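Local coordinates for transcriptional regulator, MarR family (Silicibacter pomeroyi DSS-3, PDB 3BOQ), which probably binds DNA as a transcription factor of the MarR family, regulating gene expression, at residues 48-53 with 82-86; 89-93 with 106-112; 31-35 with 126-130. One frame throughout, in Å; residues are numbered along the deposited sequence.

Contact 1 of 3, residues 48-53 with 82-86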
# COMPACT_ATOMS: atom_id res chain seq x y z
N ALA B 48 10.51 3.44 0.57
CA ALA B 48 10.83 2.63 1.76
C ALA B 48 12.03 3.23 2.55
O ALA B 48 11.96 3.37 3.78
CB ALA B 48 11.09 1.17 1.36
N LYS B 49 13.08 3.63 1.84
CA LYS B 49 14.26 4.28 2.42
C LYS B 49 13.99 5.64 3.03
O LYS B 49 14.40 5.93 4.17
CB LYS B 49 15.33 4.43 1.35
CG LYS B 49 16.05 3.13 1.00
CD LYS B 49 17.35 3.40 0.29
CE LYS B 49 17.95 2.13 -0.15
NZ LYS B 49 19.10 2.38 -1.04
N PHE B 50 13.32 6.50 2.25
CA PHE B 50 12.88 7.81 2.71
C PHE B 50 12.06 7.63 3.98
O PHE B 50 12.31 8.32 4.98
CB PHE B 50 12.07 8.53 1.62
CG PHE B 50 11.50 9.84 2.09
CD1 PHE B 50 12.30 10.98 2.15
CD2 PHE B 50 10.19 9.91 2.57
CE1 PHE B 50 11.81 12.19 2.64
CE2 PHE B 50 9.67 11.12 3.05
CZ PHE B 50 10.48 12.27 3.08
N ASP B 51 11.10 6.70 3.95
CA ASP B 51 10.28 6.41 5.11
C ASP B 51 11.08 6.09 6.40
O ASP B 51 10.82 6.70 7.45
CB ASP B 51 9.25 5.32 4.78
CG ASP B 51 8.48 4.85 6.00
OD1 ASP B 51 8.11 5.71 6.84
OD2 ASP B 51 8.26 3.62 6.13
N ALA B 52 12.02 5.14 6.33
CA ALA B 52 12.93 4.85 7.45
C ALA B 52 13.69 6.08 7.95
O ALA B 52 13.75 6.35 9.16
CB ALA B 52 13.90 3.73 7.08
N MSE B 53 14.28 6.83 7.02
CA MSE B 53 15.04 8.04 7.38
C MSE B 53 14.21 9.12 8.09
O MSE B 53 14.72 9.83 8.96
CB MSE B 53 15.71 8.63 6.15
CG MSE B 53 16.71 7.69 5.55
SE MSE B 53 17.39 8.26 3.81
CE MSE B 53 18.51 9.80 4.40
N LEU B 82 16.67 -3.39 5.21
CA LEU B 82 16.46 -2.00 4.82
C LEU B 82 17.53 -1.08 5.43
O LEU B 82 18.14 -0.28 4.73
CB LEU B 82 15.05 -1.54 5.21
CG LEU B 82 14.77 -0.06 4.95
CD1 LEU B 82 14.74 0.25 3.44
CD2 LEU B 82 13.48 0.35 5.61
N VAL B 83 17.76 -1.22 6.74
CA VAL B 83 18.82 -0.51 7.47
C VAL B 83 20.23 -0.83 6.90
O VAL B 83 21.05 0.08 6.71
CB VAL B 83 18.71 -0.80 8.99
CG1 VAL B 83 19.94 -0.30 9.76
CG2 VAL B 83 17.44 -0.17 9.53
N ASN B 84 20.48 -2.11 6.59
CA ASN B 84 21.71 -2.50 5.88
C ASN B 84 21.96 -1.75 4.56
O ASN B 84 23.08 -1.36 4.31
CB ASN B 84 21.77 -4.01 5.63
CG ASN B 84 22.01 -4.81 6.89
OD1 ASN B 84 22.41 -4.26 7.93
ND2 ASN B 84 21.75 -6.12 6.82
N ARG B 85 20.93 -1.56 3.72
CA ARG B 85 21.07 -0.79 2.47
C ARG B 85 21.42 0.68 2.77
O ARG B 85 22.28 1.25 2.09
CB ARG B 85 19.81 -0.84 1.61
CG ARG B 85 19.51 -2.18 0.96
CD ARG B 85 18.31 -2.07 -0.02
NE ARG B 85 16.99 -1.88 0.61
CZ ARG B 85 16.24 -2.86 1.13
NH1 ARG B 85 16.67 -4.12 1.14
NH2 ARG B 85 15.06 -2.58 1.67
N LEU B 86 20.77 1.24 3.79
CA LEU B 86 20.98 2.64 4.24
C LEU B 86 22.36 2.93 4.81
O LEU B 86 22.88 4.04 4.65
CB LEU B 86 19.93 3.03 5.27
CG LEU B 86 18.49 3.14 4.75
CD1 LEU B 86 17.58 3.26 5.95
CD2 LEU B 86 18.39 4.37 3.84

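Contact 2 of 3, residues 89-93 with 106-112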
# COMPACT_ATOMS: atom_id res chain seq x y z
N ASP B 89 24.67 2.84 1.75
CA ASP B 89 24.47 4.14 1.12
C ASP B 89 25.12 5.32 1.86
O ASP B 89 25.08 6.46 1.37
CB ASP B 89 22.97 4.40 1.05
CG ASP B 89 22.30 3.65 -0.07
OD1 ASP B 89 23.00 2.92 -0.82
OD2 ASP B 89 21.06 3.82 -0.21
N GLY B 90 25.67 5.07 3.05
CA GLY B 90 26.16 6.13 3.93
C GLY B 90 25.12 7.05 4.54
O GLY B 90 25.46 8.17 4.91
N MSE B 91 23.86 6.60 4.65
CA MSE B 91 22.77 7.37 5.28
C MSE B 91 22.66 7.14 6.79
O MSE B 91 22.29 8.02 7.53
CB MSE B 91 21.40 7.05 4.62
CG MSE B 91 21.35 7.20 3.08
SE MSE B 91 21.39 9.10 2.44
CE MSE B 91 23.30 9.42 2.15
N VAL B 92 22.98 5.92 7.24
CA VAL B 92 22.84 5.55 8.65
C VAL B 92 24.19 5.13 9.16
O VAL B 92 24.94 4.47 8.46
CB VAL B 92 21.76 4.41 8.83
CG1 VAL B 92 21.86 3.72 10.19
CG2 VAL B 92 20.36 4.94 8.57
N VAL B 93 24.52 5.55 10.38
CA VAL B 93 25.85 5.35 10.97
C VAL B 93 26.08 3.90 11.38
O VAL B 93 25.20 3.28 12.00
CB VAL B 93 26.08 6.30 12.19
CG1 VAL B 93 27.48 6.12 12.83
CG2 VAL B 93 25.86 7.75 11.81
N ALA B 106 19.96 3.10 15.51
CA ALA B 106 20.16 3.69 14.19
C ALA B 106 20.03 5.22 14.21
O ALA B 106 19.08 5.77 14.76
CB ALA B 106 19.19 3.08 13.19
N LYS B 107 21.04 5.87 13.63
CA LYS B 107 21.13 7.32 13.53
C LYS B 107 21.56 7.66 12.11
O LYS B 107 22.35 6.95 11.49
CB LYS B 107 22.21 7.87 14.48
CG LYS B 107 21.84 8.07 15.95
CD LYS B 107 23.14 8.41 16.73
CE LYS B 107 23.03 8.25 18.26
NZ LYS B 107 22.67 9.52 18.99
N LEU B 108 21.02 8.76 11.59
CA LEU B 108 21.45 9.31 10.30
C LEU B 108 22.86 9.90 10.39
O LEU B 108 23.17 10.63 11.32
CB LEU B 108 20.48 10.42 9.91
CG LEU B 108 19.30 10.28 8.95
CD1 LEU B 108 18.75 8.87 8.76
CD2 LEU B 108 18.27 11.26 9.38
N THR B 109 23.72 9.55 9.43
CA THR B 109 25.00 10.23 9.24
C THR B 109 24.74 11.73 8.97
O THR B 109 23.59 12.12 8.71
CB THR B 109 25.80 9.61 8.05
OG1 THR B 109 25.09 9.80 6.84
CG2 THR B 109 26.02 8.12 8.22
N ASP B 110 25.77 12.60 9.02
CA ASP B 110 25.53 14.02 8.75
C ASP B 110 24.98 14.22 7.34
O ASP B 110 24.04 15.00 7.14
CB ASP B 110 26.79 14.87 8.92
CG ASP B 110 27.15 15.08 10.38
OD1 ASP B 110 26.29 14.78 11.24
OD2 ASP B 110 28.32 15.52 10.65
N ALA B 111 25.57 13.48 6.39
CA ALA B 111 25.17 13.51 4.99
C ALA B 111 23.79 12.85 4.76
O ALA B 111 23.08 13.23 3.83
CB ALA B 111 26.25 12.87 4.10
N GLY B 112 23.42 11.88 5.59
CA GLY B 112 22.09 11.28 5.55
C GLY B 112 21.04 12.32 5.90
O GLY B 112 19.99 12.38 5.26
O HOH W 1 23.73 4.62 13.87

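Contact 3 of 3, residues 31-35 with 126-130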
# COMPACT_ATOMS: atom_id res chain seq x y z
N VAL B 31 -0.51 6.34 -5.97
CA VAL B 31 0.37 7.32 -5.36
C VAL B 31 1.75 6.68 -5.16
O VAL B 31 2.76 7.26 -5.53
CB VAL B 31 -0.23 7.92 -4.08
CG1 VAL B 31 0.81 8.72 -3.28
CG2 VAL B 31 -1.45 8.80 -4.42
N PHE B 32 1.78 5.45 -4.64
CA PHE B 32 3.02 4.83 -4.24
C PHE B 32 3.98 4.59 -5.40
O PHE B 32 5.15 4.95 -5.30
CB PHE B 32 2.73 3.52 -3.52
CG PHE B 32 3.92 2.96 -2.82
CD1 PHE B 32 4.04 3.10 -1.44
CD2 PHE B 32 4.91 2.31 -3.54
CE1 PHE B 32 5.14 2.60 -0.77
CE2 PHE B 32 6.03 1.80 -2.89
CZ PHE B 32 6.15 1.95 -1.50
N GLY B 33 3.50 3.99 -6.49
CA GLY B 33 4.31 3.71 -7.66
C GLY B 33 5.02 4.93 -8.25
O GLY B 33 6.16 4.84 -8.71
N ASP B 34 4.33 6.07 -8.24
CA ASP B 34 4.83 7.27 -8.89
C ASP B 34 5.71 8.07 -7.98
O ASP B 34 6.74 8.56 -8.42
CB ASP B 34 3.67 8.14 -9.32
CG ASP B 34 3.28 7.90 -10.75
OD1 ASP B 34 3.38 6.73 -11.21
OD2 ASP B 34 2.88 8.90 -11.40
N LEU B 35 5.27 8.22 -6.73
CA LEU B 35 6.04 8.83 -5.68
C LEU B 35 7.37 8.12 -5.58
O LEU B 35 8.39 8.76 -5.67
CB LEU B 35 5.29 8.71 -4.36
CG LEU B 35 5.75 9.50 -3.15
CD1 LEU B 35 6.04 10.98 -3.51
CD2 LEU B 35 4.72 9.43 -2.02
N ILE B 126 6.57 16.17 -5.14
CA ILE B 126 6.08 15.10 -6.03
C ILE B 126 4.63 14.75 -5.68
O ILE B 126 3.77 14.63 -6.58
CB ILE B 126 7.01 13.84 -6.02
CG1 ILE B 126 8.38 14.16 -6.65
CG2 ILE B 126 6.40 12.70 -6.81
CD1 ILE B 126 9.52 13.36 -6.04
N LEU B 127 4.36 14.61 -4.39
CA LEU B 127 3.03 14.29 -3.90
C LEU B 127 2.00 15.36 -4.31
O LEU B 127 0.91 15.03 -4.87
CB LEU B 127 3.06 14.04 -2.38
CG LEU B 127 1.80 13.54 -1.67
CD1 LEU B 127 1.35 12.14 -2.13
CD2 LEU B 127 2.05 13.55 -0.16
N ALA B 128 2.35 16.63 -4.05
CA ALA B 128 1.55 17.81 -4.50
C ALA B 128 1.27 17.77 -6.00
O ALA B 128 0.12 17.90 -6.44
CB ALA B 128 2.24 19.12 -4.13
N GLU B 129 2.31 17.50 -6.79
CA GLU B 129 2.16 17.30 -8.23
C GLU B 129 1.25 16.12 -8.59
O GLU B 129 0.39 16.25 -9.46
CB GLU B 129 3.53 17.31 -8.92
CG GLU B 129 4.28 18.74 -8.70
CD GLU B 129 5.70 18.87 -9.31
OE1 GLU B 129 6.53 17.89 -9.28
OE2 GLU B 129 6.01 19.98 -9.80
N LEU B 130 1.35 15.00 -7.87
CA LEU B 130 0.48 13.84 -8.16
C LEU B 130 -1.00 14.14 -7.87
O LEU B 130 -1.88 13.60 -8.51
CB LEU B 130 0.93 12.62 -7.38
CG LEU B 130 2.24 11.95 -7.82
CD1 LEU B 130 2.74 10.90 -6.80
CD2 LEU B 130 2.13 11.35 -9.24

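Contact 1 of 3, residues 48-53 with 82-86
Helix 47-58 and helix 79-88 meet here in apolar packing within the winged-helix, presumably DNA-binding, part of the chain: Leu82 and Leu86 of the second helix reach across to Ala48, Lys49, Ala52 and Met53 of the first. The short segments cross almost at right angles (-88°), their axes 10.3 Å apart at the closest point. Ala52 offers a low spot that lets both leucines in. Its CB lies 3.7 Å from Leu82 CD2 and 3.9 Å from Leu86 CD1, so one methyl sits against a branch of each. With CG anti to the backbone N (chi1 175°), Leu82 sends its other branch, CD1, to Lys49 CG at 4.0 Å, while its CD2 also rests near the carbonyl oxygen of Ala48. Leu86 divides its work as well: CD2 lies along the lysine chain, 3.8 Å from Lys49 CD, and meets the selenium of selenomethionine Met53, with SE to CD2 4.0 Å. The lysine runs out extended beyond CG, sliding past Leu86 in the opposite direction, and crosses Arg85 steeply where its CE comes 3.9 Å from Arg85 CB. The two cationic ends are held by different partners, Lys49 NZ in a salt bridge with Asp89 and Arg85 NH2 on the carbonyl of Gly77. On the side of helix 47-58 turned from this contact, Phe50 stacks with His123 of helix 110-130. The pair belongs to the core of a MarR winged helix, where helices 65-71 and 79-88 form the helix-turn-helix and 79-88 is probably the recognition helix, as in relatives.

Contact 2 of 3, residues 89-93 with 106-112
The peptide carbonyls of Gly90 and Met91 are approached off their planes by Thr109. Its OG1 donates to Gly90 O at 2.6 Å, tilted 25° from that carbonyl plane, while its N comes in above the plane of the Met91 carbonyl (N to O 2.8 Å), whose O also meets Leu108 CA in a C-H...O contact. The Lys107 carbonyl is met differently, end-on: Val93 N lies nearly along its C=O axis, N to O 2.8 Å. These two backbone bonds flank Val92 and Leu108, a non-hydrogen-bonded antiparallel pair with CA atoms 4.3 Å apart, at the base of the wing of the winged-helix fold. A water bridges Val93 O and Lys107 N further out. With chi1 at 64°, Thr109 OG1 also accepts from Gly112 N (2.9 Å), which makes Thr109 the N-cap of helix 110-130; a valine in its place would probably leave both Gly90 O and Gly112 N without this partner. Thr109 CG2 meanwhile touches Val93 CG2 at 3.6 Å. Gly90 ends helix 79-88 in a Schellman motif. Selenomethionine Met91 bends back over Gly112, SE to CA 3.9 Å, and Gly112 has no room for a CB beside Met91 O.

Contact 3 of 3, residues 31-35 with 126-130
Leu35 and Val31 of helix 12-43 form the tightly packed side of this contact against Ile126 and Leu127 of helix 110-130. Leu35 points its CD1 at Ile126, 3.7 Å from CG2. CG stands anti to the backbone N (chi1 -168°), which brings CD1 onto Ile126, while CD2 only comes within 4.3 Å of Leu127 CD1. One turn earlier, Val31 CG1 meets Leu127 CD1 at 3.6 Å, the two side chains crossing at a slant. All four of these residues are buried, and Trp21 of the second subunit packs on Val31 and Leu35. The segments run at 129° to each other with axes 10.3 Å apart, an inclined, roughly antiparallel meeting of the long first helix with the helix that follows the wing. In MarR proteins these parts of the chain belong to the helical dimerisation region, consistent with the subunit contact seen here. The side nearer solvent mixes a carboxylate with methyls: Asp34 and Leu130 are both partly exposed, yet still in close contact. Asp34 OD2 lies 3.4 Å from Leu130 CD2, with Asp34 CB close behind at 3.6 Å from that same CD2. Leu130 spans both sides, since its other branch, CD1, sits 3.7 Å from Leu35 N, a nitrogen already hydrogen-bonded to Val31 O within its own helix. Gln38, a turn further along helix 12-43, also touches Ile126 and Leu130.

Contacts 1 and 2 touch, their centres 10 Å apart. A salt bridge from Lys49 NZ to Asp89 OD2 (2.6 Å) and a probable hydrogen bond between Leu86 O and Met91 N (2.7 Å) tie them, and Met53 CE packs on Met91 SE. Together they join the helix-turn-helix core to the wing base. Contact 3 touches neither: its centre is about 19 Å from that of contact 1 (nearest atoms about 5 Å) and about 25 Å from that of contact 2 (nearest atoms about 15 Å). Helix 110-130 connects the presumed DNA-binding lobe with the dimer interface, capped in contact 2 and packed on helix 12-43 in contact 3, where the second subunit approaches.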